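Local coordinates for uncharacterized protein (Thermus thermophilus HB8, PDB 4WVA), which hydrolyses mannosylglycerate, a solute thermophiles make under osmotic stress, to mannose and glycerate, and can also split glucosylglycerate, at residues A[25-30]-A[391-396]; A[174-179]-A[289-294]; A[247-252]-A[257-262]; A[282-287]-A[308-313]. All coordinates share one frame; numbering follows the deposited sequence.

In the fold
Contacts 1, 3 and 4 are buried, whereas contact 2 lies partly at the surface. Contact 1, whose centre is nearest that of the chain, is polar and belongs to the substrate pocket of the (alpha/alpha)6 barrel; neither of its segments touches another subunit. The other three lie away from that site and reach neighbouring copies of the protein. Contact 3 is greasy, two consecutive helices meeting beside their turn, about 22 Å from contact 1 between nearest atoms. Contacts 2 and 4 share a sheet, in which strands 283-288 and 293-294 are neighbours: contact 2 lays an arginine over their connection, and contact 4 sets a tyrosine against a proline.

Contact 1: residues A[25-30]-A[391-396]; sequences HGLYPY and FREYYD
Y28 and E393 meet in the active-site pocket of the (alpha/alpha)6 barrel, the glutamate being the probable proton acceptor and the tyrosine a probable substrate ligand. The phenol donates to the carboxylate, Y28 OH to E393 OE2 at 2.6 Å, a short bond that reaches the oxygen from its syn side and 15° out of the carboxylate plane. The two side chains come from opposite directions. E393 CD lies in the plane of the tyrosine ring at its edge, and the carboxylate stands almost perpendicular to that ring, 86° away. With CG anti to the backbone N (chi1 -161°) and the chain extended beyond it, E393 reaches toward the 25-30 loop, whose nearest CA, that of L27, is 10.8 Å from E393 CA. L27 touches both partners: its CG sits 3.5 Å above the centre of the Y28 ring, while L27 CD2 packs 3.7 Å from E393 OE1. Farther out, Y28 OH is also bonded to R198 and to the amine of a bound Tris molecule, and G405 N holds E393 OE1. Just before the glutamate, R392 N donates to Y395 OH at 2.9 Å.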
loop_
_atom_site.group_PDB
_atom_site.type_symbol
_atom_site.label_atom_id
_atom_site.label_comp_id
_atom_site.label_asym_id
_atom_site.label_seq_id
_atom_site.Cartn_x
_atom_site.Cartn_y
_atom_site.Cartn_z
ATOM N N HIS A 25 15.720 38.924 6.515
ATOM C CA HIS A 25 16.799 39.907 6.653
ATOM C C HIS A 25 17.413 39.862 8.049
ATOM O O HIS A 25 16.696 39.850 9.041
ATOM C CB HIS A 25 16.267 41.326 6.403
ATOM C CG HIS A 25 17.327 42.377 6.510
ATOM N ND1 HIS A 25 17.516 43.121 7.651
ATOM C CD2 HIS A 25 18.313 42.741 5.653
ATOM C CE1 HIS A 25 18.545 43.934 7.481
ATOM N NE2 HIS A 25 19.045 43.729 6.276
ATOM N N GLY A 26 18.736 39.838 8.118
ATOM C CA GLY A 26 19.447 39.929 9.393
ATOM C C GLY A 26 19.495 38.615 10.144
ATOM O O GLY A 26 20.583 38.081 10.419
ATOM N N LEU A 27 18.314 38.095 10.482
ATOM C CA LEU A 27 18.167 36.877 11.287
ATOM C C LEU A 27 18.756 35.635 10.606
ATOM O O LEU A 27 19.449 34.806 11.238
ATOM C CB LEU A 27 16.665 36.663 11.595
ATOM C CG LEU A 27 16.252 35.384 12.335
ATOM C CD1 LEU A 27 16.932 35.230 13.692
ATOM C CD2 LEU A 27 14.738 35.347 12.519
ATOM N N TYR A 28 18.462 35.504 9.316
ATOM C CA TYR A 28 18.887 34.366 8.525
ATOM C C TYR A 28 19.530 34.835 7.224
ATOM O O TYR A 28 18.949 34.714 6.147
ATOM C CB TYR A 28 17.675 33.492 8.220
ATOM C CG TYR A 28 16.941 32.921 9.406
ATOM C CD1 TYR A 28 17.585 32.146 10.360
ATOM C CD2 TYR A 28 15.569 33.119 9.546
ATOM C CE1 TYR A 28 16.902 31.595 11.423
ATOM C CE2 TYR A 28 14.874 32.576 10.603
ATOM C CZ TYR A 28 15.543 31.835 11.559
ATOM O OH TYR A 28 14.843 31.248 12.577
ATOM N N PRO A 29 20.763 35.363 7.311
ATOM C CA PRO A 29 21.362 36.125 6.206
ATOM C C PRO A 29 22.151 35.265 5.209
ATOM O O PRO A 29 23.178 35.692 4.653
ATOM C CB PRO A 29 22.263 37.109 6.963
ATOM C CG PRO A 29 22.767 36.277 8.096
ATOM C CD PRO A 29 21.591 35.424 8.529
ATOM N N TYR A 30 21.660 34.048 4.954
ATOM C CA TYR A 30 22.340 33.101 4.101
ATOM C C TYR A 30 21.256 32.307 3.389
ATOM O O TYR A 30 20.056 32.655 3.484
ATOM C CB TYR A 30 23.231 32.132 4.911
ATOM C CG TYR A 30 24.307 32.774 5.753
ATOM C CD1 TYR A 30 25.391 33.395 5.144
ATOM C CD2 TYR A 30 24.262 32.727 7.146
ATOM C CE1 TYR A 30 26.399 33.972 5.906
ATOM C CE2 TYR A 30 25.276 33.308 7.911
ATOM C CZ TYR A 30 26.332 33.931 7.267
ATOM O OH TYR A 30 27.368 34.518 7.999
ATOM N N PHE A 391 3.866 38.822 7.131
ATOM C CA PHE A 391 4.620 37.604 6.816
ATOM C C PHE A 391 5.666 37.381 7.879
ATOM O O PHE A 391 6.739 37.961 7.840
ATOM C CB PHE A 391 5.209 37.728 5.424
ATOM C CG PHE A 391 4.156 37.950 4.366
ATOM C CD1 PHE A 391 3.290 36.931 4.017
ATOM C CD2 PHE A 391 3.987 39.196 3.772
ATOM C CE1 PHE A 391 2.297 37.127 3.074
ATOM C CE2 PHE A 391 2.996 39.403 2.824
ATOM C CZ PHE A 391 2.155 38.372 2.468
ATOM N N ARG A 392 5.308 36.533 8.831
ATOM C CA ARG A 392 6.116 36.256 10.002
ATOM C C ARG A 392 6.508 34.791 9.979
ATOM O O ARG A 392 5.904 33.966 9.265
ATOM C CB ARG A 392 5.338 36.544 11.282
ATOM C CG ARG A 392 4.922 38.011 11.426
ATOM C CD ARG A 392 6.103 38.959 11.547
ATOM N NE ARG A 392 6.973 38.657 12.689
ATOM C CZ ARG A 392 6.793 39.091 13.932
ATOM N NH1 ARG A 392 5.751 39.853 14.241
ATOM N NH2 ARG A 392 7.646 38.739 14.888
ATOM N N GLU A 393 7.520 34.473 10.772
ATOM C CA GLU A 393 8.039 33.109 10.827
ATOM C C GLU A 393 7.000 32.132 11.426
ATOM O O GLU A 393 6.857 30.996 10.947
ATOM C CB GLU A 393 9.365 33.083 11.583
ATOM C CG GLU A 393 10.224 31.855 11.339
ATOM C CD GLU A 393 11.570 31.915 12.058
ATOM O OE1 GLU A 393 11.872 32.971 12.666
ATOM O OE2 GLU A 393 12.341 30.917 12.004
ATOM N N TYR A 394 6.287 32.549 12.473
ATOM C CA TYR A 394 5.269 31.707 13.096
ATOM C C TYR A 394 4.293 32.604 13.833
ATOM O O TYR A 394 4.509 33.823 13.918
ATOM C CB TYR A 394 5.870 30.634 14.018
ATOM C CG TYR A 394 7.073 31.088 14.808
ATOM C CD1 TYR A 394 8.330 31.101 14.223
ATOM C CD2 TYR A 394 6.959 31.501 16.126
ATOM C CE1 TYR A 394 9.430 31.544 14.908
ATOM C CE2 TYR A 394 8.068 31.927 16.825
ATOM C CZ TYR A 394 9.304 31.944 16.204
ATOM O OH TYR A 394 10.451 32.367 16.862
ATOM N N TYR A 395 3.222 31.997 14.311
ATOM C CA TYR A 395 2.101 32.738 14.874
ATOM C C TYR A 395 1.590 32.054 16.115
ATOM O O TYR A 395 1.531 30.834 16.182
ATOM C CB TYR A 395 0.962 32.880 13.860
ATOM C CG TYR A 395 1.388 33.533 12.569
ATOM C CD1 TYR A 395 1.991 32.787 11.560
ATOM C CD2 TYR A 395 1.218 34.898 12.356
ATOM C CE1 TYR A 395 2.395 33.371 10.378
ATOM C CE2 TYR A 395 1.635 35.489 11.177
ATOM C CZ TYR A 395 2.232 34.724 10.193
ATOM O OH TYR A 395 2.651 35.291 9.010
ATOM N N ASP A 396 1.199 32.854 17.107
ATOM C CA ASP A 396 0.569 32.333 18.312
ATOM C C ASP A 396 -0.768 31.691 17.911
ATOM O O ASP A 396 -1.589 32.327 17.252
ATOM C CB ASP A 396 0.381 33.488 19.319
ATOM C CG ASP A 396 -0.205 33.042 20.645
ATOM O OD1 ASP A 396 -1.250 32.374 20.662
ATOM O OD2 ASP A 396 0.380 33.396 21.689
#

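Contact 2: residues A[174-179]-A[289-294]; sequences LSRVPV and LVAGEP
R176 stretches out from the end of helix 171-175 to lie along V290 and A291, in the connection between strands 283-288 and 293-294, where G292 and E293 form a G1 beta bulge opposite D288. The closer half of the contact is at the guanidinium. R176 NH2 comes to 3.5 Å from A291 CB, with R176 CZ 4.0 Å from the same methyl, and A291 N lies over one face of the planar group. D288 ties the two sides together: it forms a salt bridge with R176 NH1 and also accepts a hydrogen bond from A291 N, so one carboxylate holds both the arginine and the turn beneath it. The outer half is looser and faces solvent. Here the aliphatic part of R176 and the exposed V290 slide past each other in opposite directions, R176 CD lying 3.9 Å from V290 CG1. A straight chain from CG to NE (chi2 -163°, chi3 -170°) gives the arginine the length to pass the valine and still reach the alanine. E293 turns to another partner, R121 of the second subunit, in a salt bridge through OE2, and its OE1 remains 5.6 Å from R176 NH2.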
loop_
_atom_site.group_PDB
_atom_site.type_symbol
_atom_site.label_atom_id
_atom_site.label_comp_id
_atom_site.label_asym_id
_atom_site.label_seq_id
_atom_site.Cartn_x
_atom_site.Cartn_y
_atom_site.Cartn_z
ATOM N N LEU A 174 17.951 15.253 23.598
ATOM C CA LEU A 174 18.951 16.302 23.796
ATOM C C LEU A 174 19.528 16.302 25.200
ATOM O O LEU A 174 20.651 16.768 25.391
ATOM C CB LEU A 174 18.373 17.674 23.511
ATOM C CG LEU A 174 18.415 18.035 22.049
ATOM C CD1 LEU A 174 17.507 19.238 21.848
ATOM C CD2 LEU A 174 19.837 18.314 21.555
ATOM N N SER A 175 18.778 15.784 26.160
ATOM C CA SER A 175 19.247 15.714 27.555
ATOM C C SER A 175 20.507 14.858 27.721
ATOM O O SER A 175 21.214 14.983 28.733
ATOM C CB SER A 175 18.132 15.208 28.473
ATOM O OG SER A 175 17.917 13.823 28.284
ATOM N N ARG A 176 20.808 13.997 26.745
ATOM C CA ARG A 176 22.008 13.167 26.783
ATOM C C ARG A 176 23.249 13.806 26.177
ATOM O O ARG A 176 24.333 13.221 26.238
ATOM C CB ARG A 176 21.744 11.821 26.100
ATOM C CG ARG A 176 20.523 11.155 26.677
ATOM C CD ARG A 176 20.409 9.684 26.358
ATOM N NE ARG A 176 19.084 9.274 26.781
ATOM C CZ ARG A 176 18.006 9.247 25.998
ATOM N NH1 ARG A 176 18.087 9.542 24.701
ATOM N NH2 ARG A 176 16.842 8.895 26.527
ATOM N N VAL A 177 23.118 15.003 25.603
ATOM C CA VAL A 177 24.238 15.647 24.951
ATOM C C VAL A 177 25.054 16.353 26.032
ATOM O O VAL A 177 24.494 17.158 26.771
ATOM C CB VAL A 177 23.750 16.665 23.910
ATOM C CG1 VAL A 177 24.912 17.470 23.335
ATOM C CG2 VAL A 177 22.983 15.930 22.817
ATOM N N PRO A 178 26.358 16.030 26.141
ATOM C CA PRO A 178 27.151 16.658 27.217
ATOM C C PRO A 178 27.355 18.149 26.977
ATOM O O PRO A 178 27.491 18.564 25.829
ATOM C CB PRO A 178 28.489 15.915 27.160
ATOM C CG PRO A 178 28.547 15.244 25.829
ATOM C CD PRO A 178 27.130 15.031 25.375
ATOM N N VAL A 179 27.380 18.935 28.054
ATOM C CA VAL A 179 27.677 20.363 27.962
ATOM C C VAL A 179 28.862 20.796 28.841
ATOM O O VAL A 179 29.241 21.962 28.809
ATOM C CB VAL A 179 26.438 21.230 28.284
ATOM C CG1 VAL A 179 25.326 20.978 27.260
ATOM C CG2 VAL A 179 25.923 20.985 29.697
ATOM N N LEU A 289 16.748 6.636 18.910
ATOM C CA LEU A 289 17.519 5.400 18.699
ATOM C C LEU A 289 18.611 5.200 19.735
ATOM O O LEU A 289 19.161 4.097 19.837
ATOM C CB LEU A 289 18.110 5.332 17.307
ATOM C CG LEU A 289 17.129 5.308 16.124
ATOM C CD1 LEU A 289 17.904 5.139 14.832
ATOM C CD2 LEU A 289 16.078 4.231 16.250
ATOM N N VAL A 290 18.928 6.237 20.504
ATOM C CA VAL A 290 19.869 6.068 21.618
ATOM C C VAL A 290 19.168 5.313 22.751
ATOM O O VAL A 290 19.688 4.311 23.245
ATOM C CB VAL A 290 20.433 7.429 22.082
ATOM C CG1 VAL A 290 21.219 7.282 23.381
ATOM C CG2 VAL A 290 21.290 8.029 20.978
ATOM N N ALA A 291 17.971 5.775 23.131
ATOM C CA ALA A 291 17.139 5.099 24.125
ATOM C C ALA A 291 16.489 3.842 23.540
ATOM O O ALA A 291 16.142 2.911 24.274
ATOM C CB ALA A 291 16.066 6.033 24.641
ATOM N N GLY A 292 16.344 3.807 22.218
ATOM C CA GLY A 292 15.614 2.713 21.542
ATOM C C GLY A 292 14.115 2.730 21.807
ATOM O O GLY A 292 13.497 1.655 21.988
ATOM N N GLU A 293 13.522 3.927 21.804
ATOM C CA GLU A 293 12.123 4.130 22.192
ATOM C C GLU A 293 11.418 5.124 21.298
ATOM O O GLU A 293 12.013 6.137 20.926
ATOM C CB GLU A 293 12.049 4.761 23.579
ATOM C CG GLU A 293 12.641 3.921 24.667
ATOM C CD GLU A 293 12.648 4.636 25.999
ATOM O OE1 GLU A 293 12.187 5.803 26.104
ATOM O OE2 GLU A 293 13.129 4.015 26.952
ATOM N N PRO A 294 10.124 4.907 21.043
ATOM C CA PRO A 294 9.348 6.022 20.502
ATOM C C PRO A 294 9.333 7.236 21.429
ATOM O O PRO A 294 9.327 7.101 22.651
ATOM C CB PRO A 294 7.944 5.433 20.353
ATOM C CG PRO A 294 8.172 3.967 20.244
ATOM C CD PRO A 294 9.304 3.696 21.195
#

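Contact 3: residues A[247-252]-A[257-262]; sequences DLYALA and EDPYEI
The helical hairpin made by helices 235-254 and 260-275 is packed here beside its turn, with A252 and I262 at the middle of the interface. A252 CB touches both I262 CD1, at 4.0 Å, and P259 CB, at 3.8 Å; so small a side chain probably lets the second helix begin close by. I262 works with two branches. Its CD1 meets L248 CG at 3.9 Å, the leucine and isoleucine side chains crossing at about a right angle, while its CG2 rests 4.0 Å from Y249 CB. With CG1 anti to the carbonyl carbon (chi1 -55°), the two ends of I262 fall on successive residues of the facing helix. In the (alpha/alpha)6 barrel such helix pairs build the wall, and this one is covered on one side by F132 and L135 of helix 121-146, which touch L248. P259, at the N-cap position of helix 260-275, presses its CB to 3.7 Å from Y249 CD1, approaching the ring obliquely. The tyrosine's hydroxyl goes on to the backbone carbonyl of T151 in the third subunit. At the turn itself E257 N donates to A252 O at 2.8 Å. D258 then starts the second helix with an Asx turn: its OD2 takes the amide of Y260 at 2.8 Å, met nearly along the C-O axis, while D258 OD1 is bridged to R150 of the third subunit.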
loop_
_atom_site.group_PDB
_atom_site.type_symbol
_atom_site.label_atom_id
_atom_site.label_comp_id
_atom_site.label_asym_id
_atom_site.label_seq_id
_atom_site.Cartn_x
_atom_site.Cartn_y
_atom_site.Cartn_z
ATOM N N ASP A 247 8.446 11.621 -5.857
ATOM C CA ASP A 247 8.540 12.638 -6.888
ATOM C C ASP A 247 9.819 12.517 -7.739
ATOM O O ASP A 247 9.778 12.776 -8.952
ATOM C CB ASP A 247 8.378 14.027 -6.276
ATOM C CG ASP A 247 6.979 14.253 -5.739
ATOM O OD1 ASP A 247 6.040 13.679 -6.329
ATOM O OD2 ASP A 247 6.823 14.940 -4.722
ATOM N N LEU A 248 10.923 12.106 -7.120
ATOM C CA LEU A 248 12.159 11.835 -7.836
ATOM C C LEU A 248 12.014 10.671 -8.819
ATOM O O LEU A 248 12.557 10.717 -9.926
ATOM C CB LEU A 248 13.310 11.573 -6.867
ATOM C CG LEU A 248 14.707 11.546 -7.483
ATOM C CD1 LEU A 248 15.079 12.902 -8.073
ATOM C CD2 LEU A 248 15.706 11.120 -6.426
ATOM N N TYR A 249 11.283 9.635 -8.396
ATOM C CA TYR A 249 10.939 8.513 -9.265
ATOM C C TYR A 249 10.226 9.018 -10.527
ATOM O O TYR A 249 10.566 8.654 -11.652
ATOM C CB TYR A 249 10.056 7.507 -8.517
ATOM C CG TYR A 249 9.428 6.502 -9.466
ATOM C CD1 TYR A 249 10.099 5.331 -9.808
ATOM C CD2 TYR A 249 8.195 6.743 -10.048
ATOM C CE1 TYR A 249 9.559 4.427 -10.708
ATOM C CE2 TYR A 249 7.644 5.844 -10.956
ATOM C CZ TYR A 249 8.331 4.693 -11.277
ATOM O OH TYR A 249 7.766 3.810 -12.184
ATOM N N ALA A 250 9.220 9.869 -10.337
ATOM C CA ALA A 250 8.451 10.378 -11.465
ATOM C C ALA A 250 9.340 11.155 -12.419
ATOM O O ALA A 250 9.290 10.957 -13.628
ATOM C CB ALA A 250 7.285 11.233 -10.975
ATOM N N LEU A 251 10.184 12.021 -11.869
ATOM C CA LEU A 251 11.204 12.730 -12.688
ATOM C C LEU A 251 12.093 11.776 -13.464
ATOM O O LEU A 251 12.314 11.983 -14.651
ATOM C CB LEU A 251 12.079 13.630 -11.820
ATOM C CG LEU A 251 11.477 14.948 -11.404
ATOM C CD1 LEU A 251 12.237 15.513 -10.211
ATOM C CD2 LEU A 251 11.471 15.919 -12.587
ATOM N N ALA A 252 12.601 10.741 -12.802
ATOM C CA ALA A 252 13.442 9.744 -13.461
ATOM C C ALA A 252 12.735 9.129 -14.666
ATOM O O ALA A 252 13.314 9.015 -15.754
ATOM C CB ALA A 252 13.846 8.651 -12.489
ATOM N N GLU A 257 15.532 8.087 -17.206
ATOM C CA GLU A 257 16.635 7.571 -16.406
ATOM C C GLU A 257 16.157 6.318 -15.657
ATOM O O GLU A 257 14.959 6.122 -15.484
ATOM C CB GLU A 257 17.104 8.637 -15.418
ATOM C CG GLU A 257 17.650 9.882 -16.088
ATOM C CD GLU A 257 18.990 9.627 -16.765
ATOM O OE1 GLU A 257 19.573 8.549 -16.537
ATOM O OE2 GLU A 257 19.438 10.484 -17.544
ATOM N N ASP A 258 17.084 5.458 -15.245
ATOM C CA ASP A 258 16.728 4.186 -14.596
ATOM C C ASP A 258 16.445 4.494 -13.116
ATOM O O ASP A 258 17.321 4.965 -12.417
ATOM C CB ASP A 258 17.870 3.163 -14.769
ATOM C CG ASP A 258 17.573 1.816 -14.127
ATOM O OD1 ASP A 258 17.752 0.742 -14.773
ATOM O OD2 ASP A 258 17.167 1.812 -12.959
ATOM N N PRO A 259 15.202 4.261 -12.643
ATOM C CA PRO A 259 14.866 4.585 -11.257
ATOM C C PRO A 259 14.890 3.393 -10.294
ATOM O O PRO A 259 14.293 3.472 -9.227
ATOM C CB PRO A 259 13.415 5.096 -11.371
ATOM C CG PRO A 259 12.874 4.448 -12.595
ATOM C CD PRO A 259 14.001 3.823 -13.377
ATOM N N TYR A 260 15.562 2.298 -10.660
ATOM C CA TYR A 260 15.494 1.057 -9.881
ATOM C C TYR A 260 15.910 1.331 -8.434
ATOM O O TYR A 260 15.253 0.856 -7.509
ATOM C CB TYR A 260 16.401 -0.013 -10.526
ATOM C CG TYR A 260 16.168 -1.448 -10.116
ATOM C CD1 TYR A 260 17.093 -2.123 -9.310
ATOM C CD2 TYR A 260 15.079 -2.164 -10.594
ATOM C CE1 TYR A 260 16.909 -3.455 -8.969
ATOM C CE2 TYR A 260 14.890 -3.494 -10.260
ATOM C CZ TYR A 260 15.805 -4.135 -9.447
ATOM O OH TYR A 260 15.609 -5.462 -9.109
ATOM N N GLU A 261 16.968 2.119 -8.269
ATOM C CA GLU A 261 17.519 2.493 -6.957
ATOM C C GLU A 261 16.466 3.228 -6.114
ATOM O O GLU A 261 16.245 2.932 -4.942
ATOM C CB GLU A 261 18.728 3.387 -7.163
ATOM C CG GLU A 261 19.574 3.624 -5.923
ATOM C CD GLU A 261 20.857 4.385 -6.202
ATOM O OE1 GLU A 261 21.683 4.503 -5.273
ATOM O OE2 GLU A 261 21.055 4.895 -7.327
ATOM N N ILE A 262 15.812 4.179 -6.757
ATOM C CA ILE A 262 14.783 5.000 -6.104
ATOM C C ILE A 262 13.580 4.137 -5.691
ATOM O O ILE A 262 12.997 4.334 -4.629
ATOM C CB ILE A 262 14.304 6.128 -7.039
ATOM C CG1 ILE A 262 15.467 6.992 -7.533
ATOM C CG2 ILE A 262 13.304 7.023 -6.314
ATOM C CD1 ILE A 262 15.105 7.842 -8.735
#

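Contact 4: residues A[282-287]-A[308-313]; sequences GFYFSW and AGTPHQ
Y284 points the hydroxyl end of its ring at P311, joining a sheet strand of the (alpha/alpha)6-barrel protein to the loop between helices 305-308 and 313-327. The strand enters through a G1 beta bulge, in which G282 and F283 both face D278, and Y284 follows directly. The tyrosine and proline side chains cross at about a right angle, and the phenol oxygen makes the close contacts: Y284 OH lies 3.3 Å from P311 CB, 3.6 Å from P311 CG and 3.8 Å from P311 CD. The oxygen thus sits nearest the CB side of the pyrrolidine ring, in van der Waals contact. Y284 carries CG anti to its carbonyl carbon (chi1 -70°), which sends the ring away from the strand and across to the loop, over a backbone distance of 10.4 Å between Y284 CA and P311 CA. The buried hydroxyl is satisfied by E274, near the end of helix 260-275, whose OE2 is hydrogen-bonded to Y284 OH and to T310 OG1 alike, so a single carboxylate oxygen links strand and loop. W277 meets the tyrosine ring edge-to-face, and L319 of helix 313-327 packs on it too. Past the proline, H312 stacks on Y369 of the second subunit. The two hydroxyl oxygens that share this carboxylate remain apart from one another, Y284 OH being 4.4 Å from T310 OG1.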
loop_
_atom_site.group_PDB
_atom_site.type_symbol
_atom_site.label_atom_id
_atom_site.label_comp_id
_atom_site.label_asym_id
_atom_site.label_seq_id
_atom_site.Cartn_x
_atom_site.Cartn_y
_atom_site.Cartn_z
ATOM N N GLY A 282 -2.755 6.839 18.626
ATOM C CA GLY A 282 -3.396 7.256 17.404
ATOM C C GLY A 282 -2.650 8.402 16.735
ATOM O O GLY A 282 -3.238 9.401 16.335
ATOM N N PHE A 283 -1.344 8.238 16.599
ATOM C CA PHE A 283 -0.507 9.293 16.041
ATOM C C PHE A 283 0.841 8.733 15.612
ATOM O O PHE A 283 1.210 7.648 16.020
ATOM C CB PHE A 283 -0.292 10.367 17.112
ATOM C CG PHE A 283 -0.098 11.732 16.550
ATOM C CD1 PHE A 283 -1.173 12.417 16.003
ATOM C CD2 PHE A 283 1.147 12.341 16.559
ATOM C CE1 PHE A 283 -1.014 13.683 15.463
ATOM C CE2 PHE A 283 1.304 13.613 16.030
ATOM C CZ PHE A 283 0.225 14.291 15.493
ATOM N N TYR A 284 1.546 9.468 14.750
ATOM C CA TYR A 284 2.896 9.094 14.349
ATOM C C TYR A 284 3.917 9.758 15.272
ATOM O O TYR A 284 3.854 10.976 15.495
ATOM C CB TYR A 284 3.208 9.546 12.929
ATOM C CG TYR A 284 2.473 8.817 11.812
ATOM C CD1 TYR A 284 2.990 7.666 11.257
ATOM C CD2 TYR A 284 1.289 9.322 11.284
ATOM C CE1 TYR A 284 2.359 7.023 10.199
ATOM C CE2 TYR A 284 0.636 8.685 10.244
ATOM C CZ TYR A 284 1.170 7.533 9.703
ATOM O OH TYR A 284 0.510 6.909 8.659
ATOM N N PHE A 285 4.863 8.969 15.762
ATOM C CA PHE A 285 5.928 9.470 16.632
ATOM C C PHE A 285 7.282 9.361 15.960
ATOM O O PHE A 285 7.555 8.403 15.242
ATOM C CB PHE A 285 6.004 8.653 17.929
ATOM C CG PHE A 285 4.842 8.861 18.874
ATOM C CD1 PHE A 285 4.246 10.097 19.026
ATOM C CD2 PHE A 285 4.376 7.798 19.650
ATOM C CE1 PHE A 285 3.185 10.274 19.915
ATOM C CE2 PHE A 285 3.318 7.971 20.534
ATOM C CZ PHE A 285 2.721 9.209 20.653
ATOM N N SER A 286 8.154 10.325 16.255
ATOM C CA SER A 286 9.569 10.148 16.001
ATOM C C SER A 286 10.126 9.129 17.013
ATOM O O SER A 286 9.514 8.889 18.069
ATOM C CB SER A 286 10.289 11.489 16.136
ATOM O OG SER A 286 9.838 12.428 15.164
ATOM N N TRP A 287 11.265 8.525 16.663
ATOM C CA TRP A 287 11.923 7.530 17.486
ATOM C C TRP A 287 13.312 7.961 17.934
ATOM O O TRP A 287 14.091 8.515 17.162
ATOM C CB TRP A 287 12.025 6.207 16.752
ATOM C CG TRP A 287 10.749 5.475 16.531
ATOM C CD1 TRP A 287 9.504 5.787 16.993
ATOM C CD2 TRP A 287 10.611 4.251 15.814
ATOM N NE1 TRP A 287 8.603 4.831 16.594
ATOM C CE2 TRP A 287 9.262 3.882 15.871
ATOM C CE3 TRP A 287 11.506 3.441 15.105
ATOM C CZ2 TRP A 287 8.781 2.724 15.258
ATOM C CZ3 TRP A 287 11.023 2.298 14.497
ATOM C CH2 TRP A 287 9.673 1.959 14.573
ATOM N N ALA A 308 3.377 12.470 2.550
ATOM C CA ALA A 308 4.083 11.340 1.939
ATOM C C ALA A 308 3.144 10.407 1.148
ATOM O O ALA A 308 3.549 9.791 0.167
ATOM C CB ALA A 308 4.840 10.550 3.002
ATOM N N GLY A 309 1.906 10.283 1.597
ATOM C CA GLY A 309 0.922 9.426 0.937
ATOM C C GLY A 309 0.998 7.955 1.318
ATOM O O GLY A 309 0.541 7.091 0.560
ATOM N N THR A 310 1.550 7.676 2.496
ATOM C CA THR A 310 1.706 6.290 3.001
ATOM C C THR A 310 0.531 5.712 3.812
ATOM O O THR A 310 0.281 4.502 3.740
ATOM C CB THR A 310 3.018 6.140 3.835
ATOM O OG1 THR A 310 2.952 6.901 5.052
ATOM C CG2 THR A 310 4.218 6.554 3.043
ATOM N N PRO A 311 -0.188 6.527 4.610
ATOM C CA PRO A 311 -1.228 5.870 5.402
ATOM C C PRO A 311 -2.395 5.378 4.571
ATOM O O PRO A 311 -2.622 5.880 3.468
ATOM C CB PRO A 311 -1.759 6.983 6.319
ATOM C CG PRO A 311 -1.211 8.227 5.819
ATOM C CD PRO A 311 0.004 7.932 5.005
ATOM N N HIS A 312 -3.136 4.416 5.102
ATOM C CA HIS A 312 -4.460 4.153 4.590
ATOM C C HIS A 312 -5.442 5.195 5.130
ATOM O O HIS A 312 -5.134 5.963 6.025
ATOM C CB HIS A 312 -4.936 2.695 4.845
ATOM C CG HIS A 312 -4.977 2.277 6.285
ATOM N ND1 HIS A 312 -5.821 2.845 7.210
ATOM C CD2 HIS A 312 -4.334 1.278 6.939
ATOM C CE1 HIS A 312 -5.673 2.246 8.380
ATOM N NE2 HIS A 312 -4.780 1.289 8.244
ATOM N N GLN A 313 -6.605 5.224 4.519
ATOM C CA GLN A 313 -7.620 6.226 4.807
ATOM C C GLN A 313 -8.085 6.239 6.252
ATOM O O GLN A 313 -8.396 7.295 6.785
ATOM C CB GLN A 313 -8.833 5.940 3.931
ATOM C CG GLN A 313 -9.913 6.997 3.961
ATOM C CD GLN A 313 -9.482 8.280 3.327
ATOM O OE1 GLN A 313 -10.165 9.295 3.466
ATOM N NE2 GLN A 313 -8.386 8.248 2.561
#